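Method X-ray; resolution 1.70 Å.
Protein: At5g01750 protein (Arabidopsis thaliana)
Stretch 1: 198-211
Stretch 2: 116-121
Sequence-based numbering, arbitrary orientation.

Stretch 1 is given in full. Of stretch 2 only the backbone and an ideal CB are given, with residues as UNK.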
# COMPACT_ATOMS: atom_id res chain seq x y z
N ALA A 198 4.32 -2.48 -4.70
CA ALA A 198 3.87 -3.23 -3.50
C ALA A 198 3.73 -2.24 -2.36
O ALA A 198 2.79 -2.26 -1.57
CB ALA A 198 4.82 -4.36 -3.12
N PHE A 199 4.68 -1.32 -2.30
CA PHE A 199 4.56 -0.25 -1.29
C PHE A 199 3.24 0.54 -1.50
O PHE A 199 2.44 0.71 -0.57
CB PHE A 199 5.78 0.67 -1.47
CG PHE A 199 5.68 1.95 -0.68
CD1 PHE A 199 5.43 1.93 0.71
CD2 PHE A 199 5.77 3.18 -1.34
CE1 PHE A 199 5.33 3.10 1.46
CE2 PHE A 199 5.71 4.35 -0.61
CZ PHE A 199 5.45 4.35 0.79
N ILE A 200 2.97 1.00 -2.72
CA ILE A 200 1.72 1.72 -2.94
C ILE A 200 0.44 0.87 -2.63
O ILE A 200 -0.51 1.35 -2.01
CB ILE A 200 1.67 2.29 -4.36
CG1 ILE A 200 2.91 3.18 -4.62
CG2 ILE A 200 0.29 3.00 -4.52
CD1 ILE A 200 3.03 4.39 -3.67
N ALA A 201 0.48 -0.41 -2.99
CA ALA A 201 -0.64 -1.32 -2.73
C ALA A 201 -0.82 -1.40 -1.21
O ALA A 201 -1.94 -1.36 -0.76
CB ALA A 201 -0.34 -2.73 -3.27
N SER A 202 0.27 -1.43 -0.43
CA SER A 202 0.03 -1.47 1.01
C SER A 202 -0.65 -0.21 1.56
O SER A 202 -1.46 -0.27 2.51
CB SER A 202 1.36 -1.76 1.76
OG SER A 202 2.13 -0.57 1.81
N LEU A 203 -0.34 0.95 0.94
CA LEU A 203 -0.99 2.18 1.35
C LEU A 203 -2.48 2.16 1.02
O LEU A 203 -3.28 2.69 1.77
CB LEU A 203 -0.28 3.41 0.71
CG LEU A 203 1.17 3.57 1.17
CD1 LEU A 203 1.75 4.87 0.49
CD2 LEU A 203 1.27 3.77 2.68
N VAL A 204 -2.82 1.63 -0.16
CA VAL A 204 -4.21 1.48 -0.58
C VAL A 204 -4.98 0.62 0.42
O VAL A 204 -6.10 0.98 0.83
CB VAL A 204 -4.28 0.88 -1.97
CG1 VAL A 204 -5.78 0.46 -2.33
CG2 VAL A 204 -3.69 1.91 -2.99
N VAL A 205 -4.32 -0.43 0.88
CA VAL A 205 -4.89 -1.30 1.92
C VAL A 205 -5.17 -0.53 3.22
O VAL A 205 -6.24 -0.64 3.80
CB VAL A 205 -4.03 -2.55 2.16
CG1 VAL A 205 -4.58 -3.35 3.36
CG2 VAL A 205 -4.00 -3.41 0.84
N ILE A 206 -4.19 0.22 3.66
CA ILE A 206 -4.36 1.07 4.86
C ILE A 206 -5.48 2.13 4.68
O ILE A 206 -6.29 2.37 5.61
CB ILE A 206 -3.02 1.74 5.25
CG1 ILE A 206 -2.06 0.66 5.76
CG2 ILE A 206 -3.25 2.79 6.32
CD1 ILE A 206 -0.60 1.13 5.89
N LEU A 207 -5.53 2.79 3.52
CA LEU A 207 -6.62 3.74 3.27
C LEU A 207 -7.96 3.08 3.34
O LEU A 207 -8.92 3.64 3.87
CB LEU A 207 -6.43 4.41 1.92
CG LEU A 207 -5.25 5.38 1.89
CD1 LEU A 207 -4.92 5.73 0.48
CD2 LEU A 207 -5.65 6.64 2.73
N ASP A 208 -8.06 1.91 2.73
CA ASP A 208 -9.31 1.15 2.78
C ASP A 208 -9.68 0.83 4.27
O ASP A 208 -10.87 0.95 4.65
CB ASP A 208 -9.14 -0.13 2.01
CG ASP A 208 -10.38 -1.01 2.10
OD1 ASP A 208 -11.31 -0.70 1.38
OD2 ASP A 208 -10.34 -1.97 2.88
N ASP A 209 -8.70 0.49 5.08
CA ASP A 209 -8.90 0.12 6.51
C ASP A 209 -9.43 1.34 7.25
O ASP A 209 -10.36 1.22 8.05
CB ASP A 209 -7.59 -0.27 7.16
CG ASP A 209 -7.80 -0.99 8.48
OD1 ASP A 209 -8.70 -1.86 8.56
OD2 ASP A 209 -7.03 -0.68 9.42
N VAL A 210 -8.86 2.50 6.94
CA VAL A 210 -9.29 3.75 7.63
C VAL A 210 -10.74 4.01 7.28
O VAL A 210 -11.56 4.38 8.14
CB VAL A 210 -8.46 4.96 7.23
CG1 VAL A 210 -9.14 6.26 7.75
CG2 VAL A 210 -7.06 4.86 7.81
N ASN A 211 -11.09 3.78 6.01
CA ASN A 211 -12.46 4.04 5.60
C ASN A 211 -13.47 3.08 6.20
O ASN A 211 -14.63 3.46 6.39
CB ASN A 211 -12.62 3.97 4.09
CG ASN A 211 -14.00 4.45 3.64
OD1 ASN A 211 -14.39 5.59 3.93
ND2 ASN A 211 -14.72 3.60 2.91
N UNK A 116 9.56 -2.72 7.69
CA UNK A 116 9.85 -1.95 6.50
C UNK A 116 9.49 -0.47 6.70
O UNK A 116 10.25 0.43 6.28
CB UNK A 116 9.09 -2.53 5.30
N UNK A 117 8.32 -0.22 7.28
CA UNK A 117 7.92 1.21 7.55
C UNK A 117 6.74 1.23 8.49
O UNK A 117 6.06 0.21 8.71
CB UNK A 117 7.56 1.95 6.26
N UNK A 118 6.54 2.41 9.08
CA UNK A 118 5.40 2.66 9.98
C UNK A 118 4.58 3.76 9.34
O UNK A 118 5.12 4.68 8.72
CB UNK A 118 5.85 3.05 11.39
N UNK A 119 3.26 3.66 9.48
CA UNK A 119 2.35 4.63 8.86
C UNK A 119 1.53 5.19 10.01
O UNK A 119 1.01 4.43 10.83
CB UNK A 119 1.47 4.00 7.78
N UNK A 120 1.45 6.51 10.09
CA UNK A 120 0.69 7.16 11.14
C UNK A 120 -0.43 7.97 10.51
O UNK A 120 -0.23 8.68 9.50
CB UNK A 120 1.59 8.05 12.00
N UNK A 121 -1.59 7.95 11.14
CA UNK A 121 -2.68 8.73 10.57
C UNK A 121 -2.47 10.19 10.93
O UNK A 121 -2.16 10.47 12.11
CB UNK A 121 -4.04 8.23 11.07

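The segment 116-121 runs alongside helix 198-211 as a strand through 120. The two axes cross at -31° and come no closer than 11.0 Å, so side chains must span the gap.

At position 116 the ideal CB has nothing of the helix within 5.5 Å. Phi/psi of -98/-45 depart from the extended values that follow. The helix sets no demand here. The residue is Leu-116, and its side chain makes no contact with the helix.

Position 117 is extended, at -167/162, and its CA-to-CB bond points toward the helix. The ideal CB lies 5.4 Å from Phe-199 CE1, so there is room for a long side chain. Two features lie along its path: the ring edge of Phe-199 and the hydroxyl of Ser-202. Ser-202 OG donates to Phe-199 O at 2.7 Å, which leaves the oxygen free to accept. A large apolar group could cover the phenyl edge, and a flat one with a polar tip could also reach the serine. The residue is Tyr-117, with chi1 in p. The edge of Phe-199 meets its ring face, with planes at 89° and centroids 5.1 Å apart; Phe-199 CD1 is 3.5 Å from Tyr-117 CZ. Tyr-117 OH donates to Ser-202 OG at a short 2.5 Å.

At position 118 the CA-to-CB bond points away from the helix, as strand alternation predicts. Many residues would suit. The residue is Thr-118, whose OG1 is hydrogen-bonded elsewhere in the structure.

Position 119 points toward the helix again. Its ideal CB is 4.0 Å from Ile-206 CD1 and 5.1 Å from Leu-203 CD2. The surroundings offered by the helix are aliphatic and close, so a compact apolar side chain fits best; valine, alanine or perhaps isoleucine are reasonable. The residue is Val-119, with chi1 in t. Its CG2 packs 3.7 Å from Ile-206 CD1 and 4.2 Å from Leu-203 CD2.

At position 120 the helix is again out of reach, and it places no limit on size or charge. The residue is Lys-120, its chain extended beyond a chi1 of m.

Position 121 directs its CA-to-CB bond sideways, with nothing of the helix within 5.5 Å of the ideal CB. A side chain extending well past CB could reach Val-210, and an apolar or flat group would suit that valine. The residue is Arg-121. Its guanidinium lays one face over the valine, with Arg-121 CZ 3.6 Å from Val-210 CG1.

Stretch 2, residues 116-121: LYTVKR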
# COMPACT_ATOMS: atom_id res chain seq x y z
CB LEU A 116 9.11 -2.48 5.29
CG LEU A 116 9.64 -3.81 4.76
CD1 LEU A 116 8.66 -4.41 3.76
CD2 LEU A 116 11.02 -3.65 4.18
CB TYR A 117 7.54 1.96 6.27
CG TYR A 117 6.71 1.18 5.29
CD1 TYR A 117 5.34 1.33 5.21
CD2 TYR A 117 7.38 0.33 4.37
CE1 TYR A 117 4.59 0.55 4.21
CE2 TYR A 117 6.66 -0.41 3.43
CZ TYR A 117 5.26 -0.29 3.38
OH TYR A 117 4.56 -1.03 2.40
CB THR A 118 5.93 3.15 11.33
OG1 THR A 118 6.80 2.13 11.91
CG2 THR A 118 4.77 3.48 12.27
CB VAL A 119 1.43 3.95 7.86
CG1 VAL A 119 0.50 4.98 7.26
CG2 VAL A 119 2.28 3.28 6.74
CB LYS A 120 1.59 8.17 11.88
CG LYS A 120 2.80 7.62 12.61
CD LYS A 120 3.58 8.75 13.31
CE LYS A 120 4.91 8.28 13.85
NZ LYS A 120 5.53 9.34 14.72
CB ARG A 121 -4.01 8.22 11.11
CG ARG A 121 -5.23 8.64 10.25
CD ARG A 121 -6.35 7.70 10.62
NE ARG A 121 -7.66 8.31 10.50
CZ ARG A 121 -8.75 7.74 11.00
NH1 ARG A 121 -8.65 6.58 11.64
NH2 ARG A 121 -9.93 8.33 10.85
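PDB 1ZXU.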